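Local coordinates for heat shock protease HtrA (Thermotoga maritima, PDB 1L1J), which probably acts as a serine endopeptidase of the heat-shock response, this chain being its trypsin-like protease domain without the PDZ part, at residues Ile62-Gly67 against Phe117-Phe122; Asp126-Gly131 against Gly150-Thr155; Ile130-Ile135 against Leu187-Gly192; Thr155-Pro160 against Leu171-Ala176. All blocks are in the same frame, centred on the assembly; numbering follows the deposited sequence.

Contact 1 of 4, residues Ile62-Gly67 against Phe117-Phe122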
loop_
_atom_site.group_PDB
_atom_site.type_symbol
_atom_site.label_atom_id
_atom_site.label_comp_id
_atom_site.label_asym_id
_atom_site.label_seq_id
_atom_site.Cartn_x
_atom_site.Cartn_y
_atom_site.Cartn_z
ATOM N N ILE A 62 -0.717 8.429 -3.977
ATOM C CA ILE A 62 -1.506 9.616 -4.245
ATOM C C ILE A 62 -2.489 9.288 -5.353
ATOM O O ILE A 62 -2.087 8.874 -6.447
ATOM C CB ILE A 62 -0.586 10.784 -4.682
ATOM C CG1 ILE A 62 0.495 11.012 -3.613
ATOM C CG2 ILE A 62 -1.409 12.041 -4.901
ATOM C CD1 ILE A 62 1.717 11.749 -4.097
ATOM N N PHE A 63 -3.777 9.470 -5.063
ATOM C CA PHE A 63 -4.817 9.180 -6.041
ATOM C C PHE A 63 -5.483 10.414 -6.624
ATOM O O PHE A 63 -6.379 10.304 -7.458
ATOM C CB PHE A 63 -5.869 8.231 -5.443
ATOM C CG PHE A 63 -6.589 8.767 -4.227
ATOM C CD1 PHE A 63 -7.769 9.484 -4.360
ATOM C CD2 PHE A 63 -6.129 8.481 -2.944
ATOM C CE1 PHE A 63 -8.492 9.896 -3.231
ATOM C CE2 PHE A 63 -6.842 8.889 -1.814
ATOM C CZ PHE A 63 -8.025 9.597 -1.960
ATOM N N ASP A 64 -5.032 11.586 -6.200
ATOM C CA ASP A 64 -5.580 12.840 -6.702
ATOM C C ASP A 64 -4.652 13.985 -6.308
ATOM O O ASP A 64 -4.356 14.185 -5.133
ATOM C CB ASP A 64 -7.012 13.041 -6.176
ATOM C CG ASP A 64 -8.087 12.480 -7.141
ATOM O OD1 ASP A 64 -9.227 12.208 -6.693
ATOM O OD2 ASP A 64 -7.798 12.322 -8.353
ATOM N N PRO A 65 -4.194 14.759 -7.306
ATOM C CA PRO A 65 -3.279 15.909 -7.223
ATOM C C PRO A 65 -3.294 16.757 -5.960
ATOM O O PRO A 65 -2.259 17.269 -5.542
ATOM C CB PRO A 65 -3.620 16.717 -8.479
ATOM C CG PRO A 65 -5.041 16.318 -8.781
ATOM C CD PRO A 65 -4.990 14.839 -8.542
ATOM N N GLU A 66 -4.464 16.903 -5.353
ATOM C CA GLU A 66 -4.600 17.697 -4.139
ATOM C C GLU A 66 -3.732 17.157 -3.003
ATOM O O GLU A 66 -3.578 17.812 -1.974
ATOM C CB GLU A 66 -6.066 17.733 -3.686
ATOM C CG GLU A 66 -7.076 17.570 -4.815
ATOM C CD GLU A 66 -7.283 16.106 -5.202
ATOM O OE1 GLU A 66 -7.821 15.849 -6.302
ATOM O OE2 GLU A 66 -6.917 15.211 -4.399
ATOM N N GLY A 67 -3.172 15.963 -3.179
ATOM C CA GLY A 67 -2.322 15.401 -2.142
ATOM C C GLY A 67 -2.998 14.313 -1.338
ATOM O O GLY A 67 -2.584 13.994 -0.219
ATOM N N PHE A 117 0.547 17.227 -7.042
ATOM C CA PHE A 117 1.359 16.020 -7.128
ATOM C C PHE A 117 0.953 15.071 -8.247
ATOM O O PHE A 117 -0.088 15.248 -8.889
ATOM C CB PHE A 117 1.256 15.258 -5.813
ATOM C CG PHE A 117 1.575 16.081 -4.608
ATOM C CD1 PHE A 117 2.890 16.386 -4.284
ATOM C CD2 PHE A 117 0.558 16.544 -3.783
ATOM C CE1 PHE A 117 3.190 17.140 -3.149
ATOM C CE2 PHE A 117 0.848 17.301 -2.647
ATOM C CZ PHE A 117 2.168 17.600 -2.331
ATOM N N PRO A 118 1.794 14.060 -8.512
ATOM C CA PRO A 118 1.503 13.065 -9.551
ATOM C C PRO A 118 0.532 12.075 -8.909
ATOM O O PRO A 118 0.570 11.866 -7.693
ATOM C CB PRO A 118 2.869 12.449 -9.832
ATOM C CG PRO A 118 3.558 12.548 -8.500
ATOM C CD PRO A 118 3.194 13.943 -8.060
ATOM N N TYR A 119 -0.337 11.467 -9.704
ATOM C CA TYR A 119 -1.304 10.544 -9.131
ATOM C C TYR A 119 -1.654 9.377 -10.031
ATOM O O TYR A 119 -1.505 9.448 -11.255
ATOM C CB TYR A 119 -2.585 11.296 -8.792
ATOM C CG TYR A 119 -3.221 11.904 -10.011
ATOM C CD1 TYR A 119 -4.432 11.419 -10.503
ATOM C CD2 TYR A 119 -2.588 12.938 -10.709
ATOM C CE1 TYR A 119 -5.004 11.951 -11.664
ATOM C CE2 TYR A 119 -3.146 13.474 -11.869
ATOM C CZ TYR A 119 -4.354 12.975 -12.342
ATOM O OH TYR A 119 -4.918 13.505 -13.483
ATOM N N LEU A 120 -2.137 8.306 -9.401
ATOM C CA LEU A 120 -2.549 7.104 -10.113
ATOM C C LEU A 120 -4.054 7.151 -10.362
ATOM O O LEU A 120 -4.778 7.861 -9.684
ATOM C CB LEU A 120 -2.202 5.852 -9.295
ATOM C CG LEU A 120 -0.752 5.371 -9.127
ATOM C CD1 LEU A 120 0.168 6.132 -10.066
ATOM C CD2 LEU A 120 -0.317 5.540 -7.683
ATOM N N GLU A 121 -4.522 6.397 -11.345
ATOM C CA GLU A 121 -5.942 6.356 -11.646
ATOM C C GLU A 121 -6.512 5.004 -11.237
ATOM O O GLU A 121 -5.807 3.999 -11.233
ATOM C CB GLU A 121 -6.167 6.583 -13.134
ATOM C CG GLU A 121 -5.502 7.842 -13.655
ATOM C CD GLU A 121 -5.915 8.175 -15.081
ATOM O OE1 GLU A 121 -5.737 7.308 -15.974
ATOM O OE2 GLU A 121 -6.420 9.302 -15.302
ATOM N N PHE A 122 -7.788 4.982 -10.879
ATOM C CA PHE A 122 -8.430 3.740 -10.472
ATOM C C PHE A 122 -8.901 2.935 -11.672
ATOM O O PHE A 122 -9.316 3.483 -12.688
ATOM C CB PHE A 122 -9.627 4.031 -9.562
ATOM C CG PHE A 122 -9.260 4.710 -8.268
ATOM C CD1 PHE A 122 -10.242 5.288 -7.471
ATOM C CD2 PHE A 122 -7.936 4.752 -7.834
ATOM C CE1 PHE A 122 -9.908 5.902 -6.266
ATOM C CE2 PHE A 122 -7.594 5.363 -6.632
ATOM C CZ PHE A 122 -8.579 5.935 -5.845
#
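Two backbone hydrogen bonds tie I62 to L120 and P65 to F117. L120 N gives to I62 O at 3.0 Å. F117 N gives to P65 O at 3.2 Å; this bond is nearly straight (172°). Y119 CA adds a CA-H...O contact to I62 O, so this oxygen meets two successive residues.

In the aliphatic packing, I62 holds CG2 anti to its backbone N and CG1 beside that N (chi1 -55°). CD1 reaches F117 CB at 3.9 Å, and CG2 lies 4.1 Å from Y119 CB. Both also lie near P118 O. An alanine at I62 would probably open a gap beside F117 and Y119, since both of these methyl contacts would go.

The rings add more. P65 CD sits over the centre of the Y119 ring in a CH-pi contact, 3.8 Å from the centroid. The F63 and F122 rings meet obliquely, their planes 36° apart, with F122 CE2 3.6 Å from F63 CB. F117 CD2 lies 3.5 Å from G67 CA.

Segment 62-67 takes in the last part of strand 54-64 and the turn after it. E121 pairs with V194 of the other sheet, so the chain passes here between sheets, consistent with the two-barrel chymotrypsin fold. F63 and F122 both pack on L70 of strand 68-72 and on L223 of helix 216-223.

Contact 2 of 4, residues Asp126-Gly131 against Gly150-Thr155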
loop_
_atom_site.group_PDB
_atom_site.type_symbol
_atom_site.label_atom_id
_atom_site.label_comp_id
_atom_site.label_asym_id
_atom_site.label_seq_id
_atom_site.Cartn_x
_atom_site.Cartn_y
_atom_site.Cartn_z
ATOM N N ASP A 126 -14.527 -4.936 -10.892
ATOM C CA ASP A 126 -15.533 -5.788 -11.520
ATOM C C ASP A 126 -15.130 -6.280 -12.910
ATOM O O ASP A 126 -15.700 -7.251 -13.417
ATOM C CB ASP A 126 -16.878 -5.061 -11.630
ATOM C CG ASP A 126 -17.441 -4.652 -10.279
ATOM O OD1 ASP A 126 -17.292 -5.430 -9.306
ATOM O OD2 ASP A 126 -18.054 -3.555 -10.202
ATOM N N LYS A 127 -14.154 -5.623 -13.526
ATOM C CA LYS A 127 -13.729 -6.013 -14.865
ATOM C C LYS A 127 -12.346 -6.679 -14.899
ATOM O O LYS A 127 -11.728 -6.768 -15.949
ATOM C CB LYS A 127 -13.744 -4.785 -15.794
ATOM C CG LYS A 127 -15.103 -4.088 -15.943
ATOM C CD LYS A 127 -15.949 -4.633 -17.105
ATOM C CE LYS A 127 -15.341 -4.279 -18.476
ATOM N NZ LYS A 127 -16.212 -4.625 -19.663
ATOM N N VAL A 128 -11.861 -7.151 -13.758
ATOM C CA VAL A 128 -10.557 -7.792 -13.715
ATOM C C VAL A 128 -10.684 -9.240 -14.167
ATOM O O VAL A 128 -11.607 -9.942 -13.757
ATOM C CB VAL A 128 -9.964 -7.744 -12.284
ATOM C CG1 VAL A 128 -8.761 -8.667 -12.179
ATOM C CG2 VAL A 128 -9.550 -6.310 -11.931
ATOM N N LYS A 129 -9.763 -9.683 -15.025
ATOM C CA LYS A 129 -9.765 -11.066 -15.525
ATOM C C LYS A 129 -8.672 -11.867 -14.808
ATOM O O LYS A 129 -7.557 -11.379 -14.615
ATOM C CB LYS A 129 -9.488 -11.103 -17.037
ATOM C CG LYS A 129 -10.533 -10.444 -17.940
ATOM C CD LYS A 129 -11.814 -11.261 -18.058
ATOM C CE LYS A 129 -12.752 -10.667 -19.099
ATOM N NZ LYS A 129 -12.114 -10.656 -20.455
ATOM N N ILE A 130 -8.981 -13.097 -14.416
ATOM C CA ILE A 130 -7.994 -13.918 -13.732
ATOM C C ILE A 130 -6.960 -14.340 -14.755
ATOM O O ILE A 130 -7.318 -14.890 -15.788
ATOM C CB ILE A 130 -8.635 -15.169 -13.115
ATOM C CG1 ILE A 130 -9.733 -14.757 -12.139
ATOM C CG2 ILE A 130 -7.587 -15.991 -12.380
ATOM C CD1 ILE A 130 -10.476 -15.925 -11.573
ATOM N N GLY A 131 -5.687 -14.071 -14.467
ATOM C CA GLY A 131 -4.621 -14.421 -15.381
ATOM C C GLY A 131 -3.980 -13.170 -15.931
ATOM O O GLY A 131 -2.997 -13.233 -16.675
ATOM N N GLY A 150 3.236 -10.694 -10.904
ATOM C CA GLY A 150 2.534 -11.949 -10.887
ATOM C C GLY A 150 1.298 -11.826 -11.753
ATOM O O GLY A 150 1.286 -11.126 -12.779
ATOM N N VAL A 151 0.228 -12.473 -11.330
ATOM C CA VAL A 151 -0.981 -12.429 -12.125
ATOM C C VAL A 151 -2.179 -12.457 -11.198
ATOM O O VAL A 151 -2.024 -12.737 -10.007
ATOM C CB VAL A 151 -0.973 -13.631 -13.098
ATOM C CG1 VAL A 151 -1.803 -14.790 -12.552
ATOM C CG2 VAL A 151 -1.411 -13.177 -14.443
ATOM N N VAL A 152 -3.366 -12.145 -11.694
ATOM C CA VAL A 152 -4.498 -12.211 -10.782
ATOM C C VAL A 152 -4.844 -13.687 -10.656
ATOM O O VAL A 152 -4.995 -14.384 -11.669
ATOM C CB VAL A 152 -5.706 -11.437 -11.273
ATOM C CG1 VAL A 152 -6.783 -11.508 -10.221
ATOM C CG2 VAL A 152 -5.336 -9.973 -11.512
ATOM N N SER A 153 -4.925 -14.157 -9.411
ATOM C CA SER A 153 -5.197 -15.558 -9.107
ATOM C C SER A 153 -6.656 -15.857 -8.812
ATOM O O SER A 153 -7.192 -16.892 -9.206
ATOM C CB SER A 153 -4.374 -16.001 -7.897
ATOM O OG SER A 153 -2.992 -16.003 -8.175
ATOM N N ALA A 154 -7.286 -14.943 -8.099
ATOM C CA ALA A 154 -8.666 -15.112 -7.716
ATOM C C ALA A 154 -9.172 -13.800 -7.117
ATOM O O ALA A 154 -8.392 -12.950 -6.671
ATOM C CB ALA A 154 -8.762 -16.234 -6.700
ATOM N N THR A 155 -10.490 -13.634 -7.120
ATOM C CA THR A 155 -11.107 -12.436 -6.578
ATOM C C THR A 155 -11.957 -12.844 -5.404
ATOM O O THR A 155 -12.006 -14.019 -5.041
ATOM C CB THR A 155 -12.008 -11.774 -7.602
ATOM O OG1 THR A 155 -12.848 -12.772 -8.198
ATOM C CG2 THR A 155 -11.178 -11.110 -8.681
#
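G131 and V152 meet where the loop leading into strand 133-138 comes alongside strand 146-160, its antiparallel neighbour in the mixed sheet. The contact belongs to the start of that strand pair in the trypsin-like domain. It lies at the surface, away from the predicted catalytic residues.

One backbone hydrogen bond joins the segments. G131 N gives to V152 O at 2.9 Å. The bond is bent, with 132° at the hydrogen. The backbone angles of G131 suit glycine, because a CB would press on the carbonyl oxygen of I130.

The side chains make a small apolar patch. V128 places CG1 anti to its backbone N (chi1 168°). This methyl meets both branches of V152, with CG2 at 3.7 Å and CG1 at 4.0 Å. The two valines cross obliquely. K129 O lies 3.8 Å from V152 CB, so V152 has both a side chain and a carbonyl of the loop beside it. Further on, I130 lays CG2 against the carbonyl oxygens of V152 and S153. Its CD1 lies 4.3 Å from A154 CA.

V152 also pairs through its backbone with E132, and G150 with A134, which carries the ladder into strand 133-138. On the other flank runs strand 167-174: V152 packs on I172, and S153 and A154 on Q173.

Contact 3 of 4, residues Ile130-Ile135 against Leu187-Gly192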
loop_
_atom_site.group_PDB
_atom_site.type_symbol
_atom_site.label_atom_id
_atom_site.label_comp_id
_atom_site.label_asym_id
_atom_site.label_seq_id
_atom_site.Cartn_x
_atom_site.Cartn_y
_atom_site.Cartn_z
ATOM N N ILE A 130 -8.981 -13.097 -14.416
ATOM C CA ILE A 130 -7.994 -13.918 -13.732
ATOM C C ILE A 130 -6.960 -14.340 -14.755
ATOM O O ILE A 130 -7.318 -14.890 -15.788
ATOM C CB ILE A 130 -8.635 -15.169 -13.115
ATOM C CG1 ILE A 130 -9.733 -14.757 -12.139
ATOM C CG2 ILE A 130 -7.587 -15.991 -12.380
ATOM C CD1 ILE A 130 -10.476 -15.925 -11.573
ATOM N N GLY A 131 -5.687 -14.071 -14.467
ATOM C CA GLY A 131 -4.621 -14.421 -15.381
ATOM C C GLY A 131 -3.980 -13.170 -15.931
ATOM O O GLY A 131 -2.997 -13.233 -16.675
ATOM N N GLU A 132 -4.531 -12.014 -15.577
ATOM C CA GLU A 132 -3.969 -10.767 -16.067
ATOM C C GLU A 132 -2.826 -10.361 -15.165
ATOM O O GLU A 132 -2.874 -10.586 -13.963
ATOM C CB GLU A 132 -5.020 -9.661 -16.100
ATOM C CG GLU A 132 -5.602 -9.304 -14.754
ATOM C CD GLU A 132 -6.172 -7.898 -14.727
ATOM O OE1 GLU A 132 -6.889 -7.524 -15.670
ATOM O OE2 GLU A 132 -5.906 -7.162 -13.755
ATOM N N TRP A 133 -1.795 -9.763 -15.747
ATOM C CA TRP A 133 -0.637 -9.352 -14.964
ATOM C C TRP A 133 -0.972 -8.273 -13.950
ATOM O O TRP A 133 -1.699 -7.330 -14.256
ATOM C CB TRP A 133 0.484 -8.833 -15.872
ATOM C CG TRP A 133 0.971 -9.831 -16.864
ATOM C CD1 TRP A 133 0.602 -9.933 -18.169
ATOM C CD2 TRP A 133 1.917 -10.885 -16.630
ATOM N NE1 TRP A 133 1.254 -10.989 -18.765
ATOM C CE2 TRP A 133 2.061 -11.596 -17.838
ATOM C CE3 TRP A 133 2.645 -11.309 -15.506
ATOM C CZ2 TRP A 133 2.914 -12.689 -17.969
ATOM C CZ3 TRP A 133 3.493 -12.400 -15.631
ATOM C CH2 TRP A 133 3.615 -13.081 -16.851
ATOM N N ALA A 134 -0.440 -8.428 -12.742
ATOM C CA ALA A 134 -0.626 -7.447 -11.676
ATOM C C ALA A 134 0.768 -6.992 -11.220
ATOM O O ALA A 134 1.665 -7.809 -11.008
ATOM C CB ALA A 134 -1.377 -8.054 -10.524
ATOM N N ILE A 135 0.956 -5.691 -11.070
ATOM C CA ILE A 135 2.258 -5.207 -10.670
ATOM C C ILE A 135 2.127 -4.558 -9.306
ATOM O O ILE A 135 1.422 -3.571 -9.165
ATOM C CB ILE A 135 2.790 -4.185 -11.712
ATOM C CG1 ILE A 135 2.495 -4.685 -13.133
ATOM C CG2 ILE A 135 4.293 -4.012 -11.563
ATOM C CD1 ILE A 135 2.877 -3.710 -14.229
ATOM N N LEU A 187 -1.607 -2.011 -6.487
ATOM C CA LEU A 187 -1.532 -3.232 -7.288
ATOM C C LEU A 187 -2.086 -2.786 -8.643
ATOM O O LEU A 187 -3.283 -2.549 -8.772
ATOM C CB LEU A 187 -2.426 -4.335 -6.706
ATOM C CG LEU A 187 -2.287 -5.712 -7.380
ATOM C CD1 LEU A 187 -0.934 -6.307 -7.024
ATOM C CD2 LEU A 187 -3.392 -6.644 -6.938
ATOM N N LEU A 188 -1.224 -2.683 -9.654
ATOM C CA LEU A 188 -1.648 -2.213 -10.979
ATOM C C LEU A 188 -1.878 -3.245 -12.098
ATOM O O LEU A 188 -1.576 -4.435 -11.970
ATOM C CB LEU A 188 -0.637 -1.180 -11.498
ATOM C CG LEU A 188 -0.206 -0.012 -10.609
ATOM C CD1 LEU A 188 1.144 0.485 -11.102
ATOM C CD2 LEU A 188 -1.251 1.110 -10.616
ATOM N N ASN A 189 -2.401 -2.718 -13.206
ATOM C CA ASN A 189 -2.689 -3.436 -14.448
ATOM C C ASN A 189 -1.529 -3.273 -15.393
ATOM O O ASN A 189 -0.483 -2.755 -15.027
ATOM C CB ASN A 189 -3.875 -2.818 -15.158
ATOM C CG ASN A 189 -5.161 -3.134 -14.509
ATOM O OD1 ASN A 189 -6.192 -2.569 -14.854
ATOM N ND2 ASN A 189 -5.123 -4.065 -13.554
ATOM N N ILE A 190 -1.737 -3.700 -16.631
ATOM C CA ILE A 190 -0.723 -3.531 -17.654
ATOM C C ILE A 190 -1.064 -2.175 -18.219
ATOM O O ILE A 190 -0.332 -1.615 -19.022
ATOM C CB ILE A 190 -0.813 -4.579 -18.782
ATOM C CG1 ILE A 190 -2.174 -5.292 -18.760
ATOM C CG2 ILE A 190 0.384 -5.508 -18.695
ATOM C CD1 ILE A 190 -2.461 -6.161 -17.504
ATOM N N HIS A 191 -2.191 -1.647 -17.762
ATOM C CA HIS A 191 -2.655 -0.346 -18.209
ATOM C C HIS A 191 -2.332 0.796 -17.249
ATOM O O HIS A 191 -2.669 1.938 -17.520
ATOM C CB HIS A 191 -4.161 -0.399 -18.471
ATOM C CG HIS A 191 -4.554 -1.419 -19.489
ATOM N ND1 HIS A 191 -4.727 -2.752 -19.182
ATOM C CD2 HIS A 191 -4.749 -1.314 -20.824
ATOM C CE1 HIS A 191 -5.014 -3.423 -20.283
ATOM N NE2 HIS A 191 -5.031 -2.573 -21.294
ATOM N N GLY A 192 -1.683 0.496 -16.132
ATOM C CA GLY A 192 -1.336 1.546 -15.190
ATOM C C GLY A 192 -2.484 1.941 -14.289
ATOM O O GLY A 192 -2.424 2.944 -13.590
#
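L187 turns CG anti to its backbone N (chi1 -173°), which sets CG 4.0 Å from A134 CB. The next torsion (chi2 70°) brings CD1 to 3.9 Å from the same methyl. The E132 chain is extended beyond CG, and OE2 faces N189 ND2 at 3.2 Å. The angle is too poor for a hydrogen bond, and the carboxylate and amide planes stand nearly perpendicular (87°).

The firm link is the backbone. I135 and L188 form an antiparallel hydrogen-bonded pair. L188 N gives to I135 O at 2.8 Å, and I135 N gives to L188 O at 3.0 Å. A134 CA adds a CA-H...O contact to L188 O.

This bridge joins strands 133-138 and 186-188 in the mixed sheet of the trypsin-like domain. Strand 186-188 follows closely on the predicted active-site serine, S183, whose side chain is about 11 Å from that of L187.

I135 and L188 point to the same face of the sheet. Helix 5-13 lies on that face, where V9 touches both. I190 CD1 lies 3.5 Å from W133 O, and I135 CD1 lies 3.6 Å from N189 O. N189 and E132 also pack on I195 of strand 193-198.

Contact 4 of 4, residues Thr155-Pro160 against Leu171-Ala176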
loop_
_atom_site.group_PDB
_atom_site.type_symbol
_atom_site.label_atom_id
_atom_site.label_comp_id
_atom_site.label_asym_id
_atom_site.label_seq_id
_atom_site.Cartn_x
_atom_site.Cartn_y
_atom_site.Cartn_z
ATOM N N THR A 155 -10.490 -13.634 -7.120
ATOM C CA THR A 155 -11.107 -12.436 -6.578
ATOM C C THR A 155 -11.957 -12.844 -5.404
ATOM O O THR A 155 -12.006 -14.019 -5.041
ATOM C CB THR A 155 -12.008 -11.774 -7.602
ATOM O OG1 THR A 155 -12.848 -12.772 -8.198
ATOM C CG2 THR A 155 -11.178 -11.110 -8.681
ATOM N N ASN A 156 -12.621 -11.861 -4.816
ATOM C CA ASN A 156 -13.495 -12.082 -3.682
ATOM C C ASN A 156 -13.053 -13.184 -2.732
ATOM O O ASN A 156 -13.807 -14.121 -2.489
ATOM C CB ASN A 156 -14.893 -12.399 -4.182
ATOM C CG ASN A 156 -15.954 -11.671 -3.390
ATOM O OD1 ASN A 156 -16.042 -10.436 -3.439
ATOM N ND2 ASN A 156 -16.755 -12.422 -2.636
ATOM N N ARG A 157 -11.848 -13.089 -2.187
ATOM C CA ARG A 157 -11.392 -14.132 -1.279
ATOM C C ARG A 157 -11.718 -13.811 0.169
ATOM O O ARG A 157 -11.853 -12.645 0.538
ATOM C CB ARG A 157 -9.884 -14.359 -1.413
ATOM C CG ARG A 157 -9.447 -14.973 -2.718
ATOM C CD ARG A 157 -10.106 -16.304 -2.954
ATOM N NE ARG A 157 -10.084 -17.176 -1.780
ATOM C CZ ARG A 157 -8.994 -17.593 -1.138
ATOM N NH1 ARG A 157 -7.789 -17.218 -1.538
ATOM N NH2 ARG A 157 -9.118 -18.409 -0.097
ATOM N N ARG A 158 -11.835 -14.863 0.978
ATOM C CA ARG A 158 -12.129 -14.743 2.402
ATOM C C ARG A 158 -11.087 -15.585 3.129
ATOM O O ARG A 158 -10.971 -16.788 2.887
ATOM C CB ARG A 158 -13.535 -15.284 2.700
ATOM C CG ARG A 158 -14.075 -14.937 4.084
ATOM C CD ARG A 158 -15.454 -15.538 4.324
ATOM N NE ARG A 158 -16.237 -14.733 5.261
ATOM C CZ ARG A 158 -16.940 -13.660 4.915
ATOM N NH1 ARG A 158 -16.971 -13.260 3.649
ATOM N NH2 ARG A 158 -17.611 -12.978 5.834
ATOM N N ILE A 159 -10.322 -14.958 4.013
ATOM C CA ILE A 159 -9.291 -15.694 4.718
ATOM C C ILE A 159 -9.456 -15.484 6.203
ATOM O O ILE A 159 -9.550 -14.356 6.674
ATOM C CB ILE A 159 -7.858 -15.225 4.298
ATOM C CG1 ILE A 159 -7.687 -15.307 2.776
ATOM C CG2 ILE A 159 -6.797 -16.081 4.987
ATOM C CD1 ILE A 159 -8.215 -14.078 2.012
ATOM N N PRO A 160 -9.497 -16.572 6.966
ATOM C CA PRO A 160 -9.655 -16.388 8.404
ATOM C C PRO A 160 -8.373 -15.815 8.968
ATOM O O PRO A 160 -7.303 -16.360 8.739
ATOM C CB PRO A 160 -9.926 -17.802 8.893
ATOM C CG PRO A 160 -9.110 -18.634 7.964
ATOM C CD PRO A 160 -9.380 -17.997 6.621
ATOM N N LEU A 171 -10.972 -9.869 -0.816
ATOM C CA LEU A 171 -9.631 -9.673 -1.350
ATOM C C LEU A 171 -9.291 -10.245 -2.718
ATOM O O LEU A 171 -9.801 -11.293 -3.135
ATOM C CB LEU A 171 -8.612 -10.204 -0.339
ATOM C CG LEU A 171 -8.746 -9.654 1.081
ATOM C CD1 LEU A 171 -7.811 -10.407 2.005
ATOM C CD2 LEU A 171 -8.457 -8.151 1.090
ATOM N N ILE A 172 -8.416 -9.530 -3.415
ATOM C CA ILE A 172 -7.918 -9.977 -4.704
ATOM C C ILE A 172 -6.659 -10.743 -4.344
ATOM O O ILE A 172 -5.899 -10.310 -3.481
ATOM C CB ILE A 172 -7.535 -8.796 -5.623
ATOM C CG1 ILE A 172 -8.809 -8.162 -6.203
ATOM C CG2 ILE A 172 -6.592 -9.288 -6.728
ATOM C CD1 ILE A 172 -8.640 -6.787 -6.819
ATOM N N GLN A 173 -6.457 -11.883 -4.990
ATOM C CA GLN A 173 -5.282 -12.722 -4.749
ATOM C C GLN A 173 -4.325 -12.640 -5.952
ATOM O O GLN A 173 -4.768 -12.480 -7.094
ATOM C CB GLN A 173 -5.731 -14.169 -4.531
ATOM C CG GLN A 173 -4.660 -15.128 -4.027
ATOM C CD GLN A 173 -5.152 -16.572 -4.020
ATOM O OE1 GLN A 173 -6.315 -16.832 -3.725
ATOM N NE2 GLN A 173 -4.268 -17.512 -4.340
ATOM N N THR A 174 -3.020 -12.728 -5.690
ATOM C CA THR A 174 -1.993 -12.680 -6.747
ATOM C C THR A 174 -0.846 -13.596 -6.391
ATOM O O THR A 174 -0.611 -13.897 -5.216
ATOM C CB THR A 174 -1.332 -11.277 -6.911
ATOM O OG1 THR A 174 -1.602 -10.473 -5.754
ATOM C CG2 THR A 174 -1.818 -10.585 -8.160
ATOM N N ASP A 175 -0.119 -14.040 -7.406
ATOM C CA ASP A 175 1.038 -14.864 -7.125
ATOM C C ASP A 175 2.233 -13.900 -7.093
ATOM O O ASP A 175 3.391 -14.321 -7.047
ATOM C CB ASP A 175 1.211 -15.973 -8.165
ATOM C CG ASP A 175 1.029 -15.485 -9.560
ATOM O OD1 ASP A 175 1.165 -14.268 -9.794
ATOM O OD2 ASP A 175 0.758 -16.319 -10.435
ATOM N N ALA A 176 1.926 -12.600 -7.120
ATOM C CA ALA A 176 2.946 -11.556 -7.015
ATOM C C ALA A 176 3.219 -11.439 -5.523
ATOM O O ALA A 176 2.291 -11.371 -4.729
ATOM C CB ALA A 176 2.419 -10.245 -7.532
#
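N156 and R157 both face L171, an arrangement that fits a G1 beta bulge, in the hairpin of strands 146-160 and 167-174. R157 N gives to L171 O at 2.9 Å, and L171 N returns a bond to R157 O at 3.2 Å. N156 takes a positive phi (34°), as expected for the first position of such a bulge.

Here the first strand turns a corner at T155 and N156. Beyond it the short segments 157-160 and 171-174 run at 90° to each other, so the two strands diverge from the R157-L171 pair.

R157 and L171 point to the same face. The R157 chain is bent at chi2 and chi3, which turn CD and NE back. At its end NH1 makes a weak hydrogen bond to Q173 OE1, 2.7 Å. An alanine in place of R157 would probably leave Q173 OE1 without this donor and let the amide turn.

I159 and L171 cross at about a right angle, CD1 to CD1, 3.7 Å apart. The L171 side chain is about 7 Å from that of D104, a predicted member of the charge relay. F212 of strand 211-215 packs against R157, I159 and Q173.

How the contacts relate
All four contacts lie in the trypsin-like peptidase domain and reach its mixed sheet. Contact 1 comes first along the chain and stands apart, 19 to 25 Å between centres from the others, where the chain passes from one sheet to the other. Contacts 2, 3 and 4 cluster, with centres 8 to 14 Å apart. Contacts 2 and 3 share I130 and G131; contacts 2 and 4 share T155 and strand 146-160. Contact 4 is nested inside the loop closed by contact 3. Strand 146-160 lies between strands 133-138 and 167-174, so this cluster builds one continuous part of the sheet. Contacts 3 and 4 approach the predicted catalytic residues; contacts 1 and 2 lie away from them.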